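Local atomic coordinates of RNA-dependent RNA Polymerase (Bombyx mori cytoplasmic polyhedrosis virus, PDB entry 6TZ0), a protein that synthesises RNA on an RNA template inside the virus, transcribing the double-stranded genome into plus strands and replicating it by making complementary minus strands. Residues 11-23 and 847-859. Numbering follows the deposited sequence.
Sequences IFSETRKFTRESF and AYPFERRDGTFTE
Tyr848 offers one ring face to the edge of Phe12, a T-shaped pair with planes at 88°, while its CB lies 3.5 Å from Phe18 CE2. Lys778 makes a cation-pi contact with the same tyrosine. At Pro849 the backbones join: Phe18 N donates to Pro849 O at 2.6 Å, 164° at the hydrogen, and the proline ring packs crosswise on Lys17 CG. Phe850 turns its edge to a face of Phe23, CE1 to CE1 4.0 Å, and its CD1 lies near Phe18 CB; Tyr900 and Phe902 add edge-to-face partners. Glu851 N returns a more bent bond to Phe18 O (3.0 Å, 137° at the hydrogen), completing a single bridge between Phe18 and Phe850, and its extended side chain brings OE1 to 3.3 Å from Thr19 CG2. At Phe857, extended Lys17 crosses the ring with CD over the centre and NZ 4.0 Å from the centroid, a CH-pi and cation-pi pair, while Glu851 CG lies over the rim of the opposite face. Two main-chain bonds thus pin the turn between helices 11-15 and 20-35 to the 847-859 loop, and the side chains add mainly apolar and aromatic packing, with the lysine over Phe857 as the charged element.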
loop_
_atom_site.group_PDB
_atom_site.type_symbol
_atom_site.label_atom_id
_atom_site.label_comp_id
_atom_site.label_asym_id
_atom_site.label_seq_id
_atom_site.Cartn_x
_atom_site.Cartn_y
_atom_site.Cartn_z
ATOM N N ILE A 11 -19.198 31.333 -35.304
ATOM C CA ILE A 11 -19.024 32.655 -34.717
ATOM C C ILE A 11 -18.577 32.585 -33.263
ATOM O O ILE A 11 -18.117 33.595 -32.717
ATOM C CB ILE A 11 -20.315 33.472 -34.873
ATOM C CG1 ILE A 11 -21.503 32.697 -34.317
ATOM C CG2 ILE A 11 -20.548 33.823 -36.326
ATOM C CD1 ILE A 11 -22.783 33.488 -34.294
ATOM N N PHE A 12 -18.692 31.425 -32.618
ATOM C CA PHE A 12 -18.063 31.247 -31.316
ATOM C C PHE A 12 -16.553 31.124 -31.433
ATOM O O PHE A 12 -15.829 31.583 -30.545
ATOM C CB PHE A 12 -18.637 30.022 -30.609
ATOM C CG PHE A 12 -17.879 29.626 -29.376
ATOM C CD1 PHE A 12 -17.918 30.415 -28.242
ATOM C CD2 PHE A 12 -17.125 28.466 -29.352
ATOM C CE1 PHE A 12 -17.212 30.060 -27.111
ATOM C CE2 PHE A 12 -16.420 28.103 -28.226
ATOM C CZ PHE A 12 -16.464 28.902 -27.103
ATOM N N SER A 13 -16.055 30.522 -32.514
ATOM C CA SER A 13 -14.617 30.352 -32.676
ATOM C C SER A 13 -13.898 31.672 -32.912
ATOM O O SER A 13 -12.682 31.741 -32.718
ATOM C CB SER A 13 -14.319 29.406 -33.832
ATOM O OG SER A 13 -14.658 30.009 -35.063
ATOM N N GLU A 14 -14.616 32.717 -33.320
ATOM C CA GLU A 14 -14.013 34.017 -33.549
ATOM C C GLU A 14 -14.271 35.024 -32.440
ATOM O O GLU A 14 -13.480 35.958 -32.290
ATOM C CB GLU A 14 -14.499 34.596 -34.885
ATOM C CG GLU A 14 -15.980 34.858 -34.950
ATOM C CD GLU A 14 -16.421 35.319 -36.318
ATOM O OE1 GLU A 14 -15.560 35.415 -37.217
ATOM O OE2 GLU A 14 -17.630 35.578 -36.497
ATOM N N THR A 15 -15.324 34.848 -31.646
ATOM C CA THR A 15 -15.649 35.778 -30.575
ATOM C C THR A 15 -15.387 35.228 -29.185
ATOM O O THR A 15 -15.163 36.017 -28.265
ATOM C CB THR A 15 -17.119 36.203 -30.661
ATOM O OG1 THR A 15 -17.957 35.052 -30.523
ATOM C CG2 THR A 15 -17.400 36.858 -31.991
ATOM N N ARG A 16 -15.429 33.898 -29.024
ATOM C CA ARG A 16 -15.247 33.186 -27.752
ATOM C C ARG A 16 -16.248 33.637 -26.694
ATOM O O ARG A 16 -15.952 33.635 -25.500
ATOM C CB ARG A 16 -13.809 33.301 -27.242
ATOM C CG ARG A 16 -12.813 32.646 -28.173
ATOM C CD ARG A 16 -11.392 32.747 -27.666
ATOM N NE ARG A 16 -10.443 32.236 -28.647
ATOM C CZ ARG A 16 -9.125 32.262 -28.496
ATOM N NH1 ARG A 16 -8.595 32.765 -27.393
ATOM N NH2 ARG A 16 -8.339 31.781 -29.444
ATOM N N LYS A 17 -17.440 34.017 -27.147
ATOM C CA LYS A 17 -18.552 34.401 -26.296
ATOM C C LYS A 17 -19.780 33.649 -26.771
ATOM O O LYS A 17 -19.837 33.181 -27.908
ATOM C CB LYS A 17 -18.826 35.906 -26.354
ATOM C CG LYS A 17 -17.729 36.770 -25.795
ATOM C CD LYS A 17 -18.099 38.225 -25.917
ATOM C CE LYS A 17 -17.014 39.110 -25.356
ATOM N NZ LYS A 17 -17.388 40.541 -25.470
ATOM N N PHE A 18 -20.766 33.532 -25.896
ATOM C CA PHE A 18 -22.009 32.859 -26.239
ATOM C C PHE A 18 -23.126 33.884 -26.356
ATOM O O PHE A 18 -23.618 34.398 -25.348
ATOM C CB PHE A 18 -22.375 31.776 -25.229
ATOM C CG PHE A 18 -21.456 30.600 -25.252
ATOM C CD1 PHE A 18 -21.275 29.879 -26.419
ATOM C CD2 PHE A 18 -20.862 30.144 -24.092
ATOM C CE1 PHE A 18 -20.447 28.778 -26.444
ATOM C CE2 PHE A 18 -20.046 29.032 -24.109
ATOM C CZ PHE A 18 -19.834 28.353 -25.287
ATOM N N THR A 19 -23.527 34.165 -27.585
ATOM C CA THR A 19 -24.755 34.876 -27.877
ATOM C C THR A 19 -25.875 33.845 -27.999
ATOM O O THR A 19 -25.719 32.685 -27.613
ATOM C CB THR A 19 -24.590 35.711 -29.146
ATOM O OG1 THR A 19 -24.397 34.842 -30.267
ATOM C CG2 THR A 19 -23.377 36.618 -29.022
ATOM N N ARG A 20 -27.025 34.257 -28.524
ATOM C CA ARG A 20 -28.075 33.280 -28.781
ATOM C C ARG A 20 -27.945 32.638 -30.154
ATOM O O ARG A 20 -28.521 31.569 -30.380
ATOM C CB ARG A 20 -29.453 33.922 -28.628
ATOM C CG ARG A 20 -29.759 34.346 -27.208
ATOM C CD ARG A 20 -31.215 34.698 -27.024
ATOM N NE ARG A 20 -31.648 35.816 -27.855
ATOM C CZ ARG A 20 -31.563 37.096 -27.505
ATOM N NH1 ARG A 20 -31.042 37.435 -26.336
ATOM N NH2 ARG A 20 -31.987 38.041 -28.332
ATOM N N GLU A 21 -27.200 33.257 -31.066
ATOM C CA GLU A 21 -26.927 32.669 -32.368
ATOM C C GLU A 21 -25.663 31.826 -32.389
ATOM O O GLU A 21 -25.423 31.126 -33.377
ATOM C CB GLU A 21 -26.802 33.762 -33.438
ATOM C CG GLU A 21 -28.096 34.489 -33.764
ATOM C CD GLU A 21 -28.374 35.663 -32.844
ATOM O OE1 GLU A 21 -27.528 35.961 -31.973
ATOM O OE2 GLU A 21 -29.440 36.294 -32.996
ATOM N N SER A 22 -24.849 31.887 -31.338
ATOM C CA SER A 22 -23.600 31.143 -31.277
ATOM C C SER A 22 -23.655 29.952 -30.338
ATOM O O SER A 22 -22.945 28.967 -30.562
ATOM C CB SER A 22 -22.457 32.069 -30.850
ATOM O OG SER A 22 -22.664 32.585 -29.552
ATOM N N PHE A 23 -24.492 30.015 -29.303
ATOM C CA PHE A 23 -24.573 28.926 -28.337
ATOM C C PHE A 23 -25.327 27.735 -28.917
ATOM O O PHE A 23 -24.942 26.579 -28.699
ATOM C CB PHE A 23 -25.240 29.440 -27.061
ATOM C CG PHE A 23 -25.247 28.459 -25.928
ATOM C CD1 PHE A 23 -24.086 28.185 -25.228
ATOM C CD2 PHE A 23 -26.420 27.845 -25.535
ATOM C CE1 PHE A 23 -24.088 27.294 -24.181
ATOM C CE2 PHE A 23 -26.425 26.952 -24.488
ATOM C CZ PHE A 23 -25.260 26.684 -23.806
ATOM N N ALA A 847 -17.630 29.201 -17.082
ATOM C CA ALA A 847 -18.415 29.563 -18.249
ATOM C C ALA A 847 -17.776 30.688 -19.051
ATOM O O ALA A 847 -16.945 31.449 -18.558
ATOM C CB ALA A 847 -19.832 29.967 -17.834
ATOM N N TYR A 848 -18.184 30.772 -20.307
ATOM C CA TYR A 848 -17.832 31.849 -21.223
ATOM C C TYR A 848 -18.857 32.971 -21.105
ATOM O O TYR A 848 -19.899 32.787 -20.474
ATOM C CB TYR A 848 -17.752 31.281 -22.640
ATOM C CG TYR A 848 -16.542 30.420 -22.885
ATOM C CD1 TYR A 848 -15.342 30.984 -23.286
ATOM C CD2 TYR A 848 -16.592 29.047 -22.692
ATOM C CE1 TYR A 848 -14.232 30.212 -23.504
ATOM C CE2 TYR A 848 -15.485 28.261 -22.911
ATOM C CZ TYR A 848 -14.309 28.851 -23.315
ATOM O OH TYR A 848 -13.200 28.079 -23.531
ATOM N N PRO A 849 -18.578 34.167 -21.647
ATOM C CA PRO A 849 -19.577 35.254 -21.596
ATOM C C PRO A 849 -20.887 34.930 -22.301
ATOM O O PRO A 849 -20.917 34.635 -23.494
ATOM C CB PRO A 849 -18.854 36.415 -22.283
ATOM C CG PRO A 849 -17.455 36.179 -22.006
ATOM C CD PRO A 849 -17.256 34.706 -22.035
ATOM N N PHE A 850 -21.975 34.981 -21.534
ATOM C CA PHE A 850 -23.328 34.930 -22.062
ATOM C C PHE A 850 -23.826 36.344 -22.309
ATOM O O PHE A 850 -23.551 37.252 -21.524
ATOM C CB PHE A 850 -24.272 34.219 -21.095
ATOM C CG PHE A 850 -24.070 32.738 -21.026
ATOM C CD1 PHE A 850 -24.665 31.905 -21.958
ATOM C CD2 PHE A 850 -23.280 32.178 -20.038
ATOM C CE1 PHE A 850 -24.486 30.542 -21.904
ATOM C CE2 PHE A 850 -23.092 30.812 -19.978
ATOM C CZ PHE A 850 -23.698 29.993 -20.913
ATOM N N GLU A 851 -24.565 36.531 -23.399
ATOM C CA GLU A 851 -25.083 37.854 -23.713
ATOM C C GLU A 851 -26.395 38.093 -22.979
ATOM O O GLU A 851 -27.255 37.212 -22.912
ATOM C CB GLU A 851 -25.286 38.019 -25.218
ATOM C CG GLU A 851 -25.625 39.444 -25.621
ATOM C CD GLU A 851 -25.832 39.608 -27.107
ATOM O OE1 GLU A 851 -25.769 38.598 -27.831
ATOM O OE2 GLU A 851 -26.053 40.752 -27.551
ATOM N N ARG A 852 -26.536 39.289 -22.417
ATOM C CA ARG A 852 -27.766 39.703 -21.766
ATOM C C ARG A 852 -28.718 40.272 -22.816
ATOM O O ARG A 852 -28.448 40.229 -24.018
ATOM C CB ARG A 852 -27.463 40.721 -20.672
ATOM C CG ARG A 852 -26.579 40.203 -19.558
ATOM C CD ARG A 852 -26.422 41.247 -18.472
ATOM N NE ARG A 852 -25.559 40.804 -17.386
ATOM C CZ ARG A 852 -24.264 41.076 -17.318
ATOM N NH1 ARG A 852 -23.694 41.802 -18.264
ATOM N NH2 ARG A 852 -23.543 40.638 -16.298
ATOM N N ARG A 853 -29.833 40.823 -22.367
ATOM C CA ARG A 853 -30.776 41.462 -23.271
ATOM C C ARG A 853 -30.265 42.800 -23.826
ATOM O O ARG A 853 -30.725 43.258 -24.869
ATOM C CB ARG A 853 -32.123 41.683 -22.581
ATOM C CG ARG A 853 -32.936 40.419 -22.376
ATOM C CD ARG A 853 -34.404 40.746 -22.160
ATOM N NE ARG A 853 -35.212 39.545 -21.979
ATOM C CZ ARG A 853 -35.680 38.801 -22.976
ATOM N NH1 ARG A 853 -35.414 39.129 -24.231
ATOM N NH2 ARG A 853 -36.408 37.726 -22.717
ATOM N N ASP A 854 -29.317 43.419 -23.126
ATOM C CA ASP A 854 -28.862 44.755 -23.470
ATOM C C ASP A 854 -27.694 44.762 -24.442
ATOM O O ASP A 854 -27.317 45.835 -24.924
ATOM C CB ASP A 854 -28.458 45.500 -22.200
ATOM C CG ASP A 854 -29.620 45.710 -21.265
ATOM O OD1 ASP A 854 -30.767 45.781 -21.756
ATOM O OD2 ASP A 854 -29.388 45.806 -20.042
ATOM N N GLY A 855 -27.117 43.606 -24.744
ATOM C CA GLY A 855 -25.889 43.542 -25.497
ATOM C C GLY A 855 -24.649 43.427 -24.645
ATOM O O GLY A 855 -23.562 43.197 -25.186
ATOM N N THR A 856 -24.777 43.591 -23.332
ATOM C CA THR A 856 -23.659 43.357 -22.440
ATOM C C THR A 856 -23.462 41.864 -22.225
ATOM O O THR A 856 -24.341 41.044 -22.497
ATOM C CB THR A 856 -23.872 44.055 -21.098
ATOM O OG1 THR A 856 -25.068 43.560 -20.487
ATOM C CG2 THR A 856 -23.992 45.549 -21.295
ATOM N N PHE A 857 -22.285 41.517 -21.728
ATOM C CA PHE A 857 -21.891 40.134 -21.546
ATOM C C PHE A 857 -21.564 39.872 -20.086
ATOM O O PHE A 857 -21.101 40.760 -19.368
ATOM C CB PHE A 857 -20.682 39.799 -22.422
ATOM C CG PHE A 857 -21.004 39.720 -23.878
ATOM C CD1 PHE A 857 -21.419 38.527 -24.440
ATOM C CD2 PHE A 857 -20.941 40.847 -24.675
ATOM C CE1 PHE A 857 -21.730 38.451 -25.775
ATOM C CE2 PHE A 857 -21.256 40.779 -26.012
ATOM C CZ PHE A 857 -21.651 39.578 -26.562
ATOM N N THR A 858 -21.811 38.641 -19.652
ATOM C CA THR A 858 -21.308 38.201 -18.365
ATOM C C THR A 858 -19.799 37.968 -18.450
ATOM O O THR A 858 -19.179 38.077 -19.508
ATOM C CB THR A 858 -22.024 36.932 -17.908
ATOM O OG1 THR A 858 -21.740 35.867 -18.820
ATOM C CG2 THR A 858 -23.523 37.156 -17.857
ATOM N N GLU A 859 -19.202 37.642 -17.317
ATOM C CA GLU A 859 -17.752 37.563 -17.242
ATOM C C GLU A 859 -17.237 36.194 -17.661
ATOM O O GLU A 859 -17.830 35.161 -17.339
ATOM C CB GLU A 859 -17.298 37.905 -15.826
ATOM C CG GLU A 859 -17.444 39.387 -15.533
ATOM C CD GLU A 859 -17.222 39.730 -14.085
ATOM O OE1 GLU A 859 -17.193 38.800 -13.255
ATOM O OE2 GLU A 859 -17.063 40.930 -13.782
#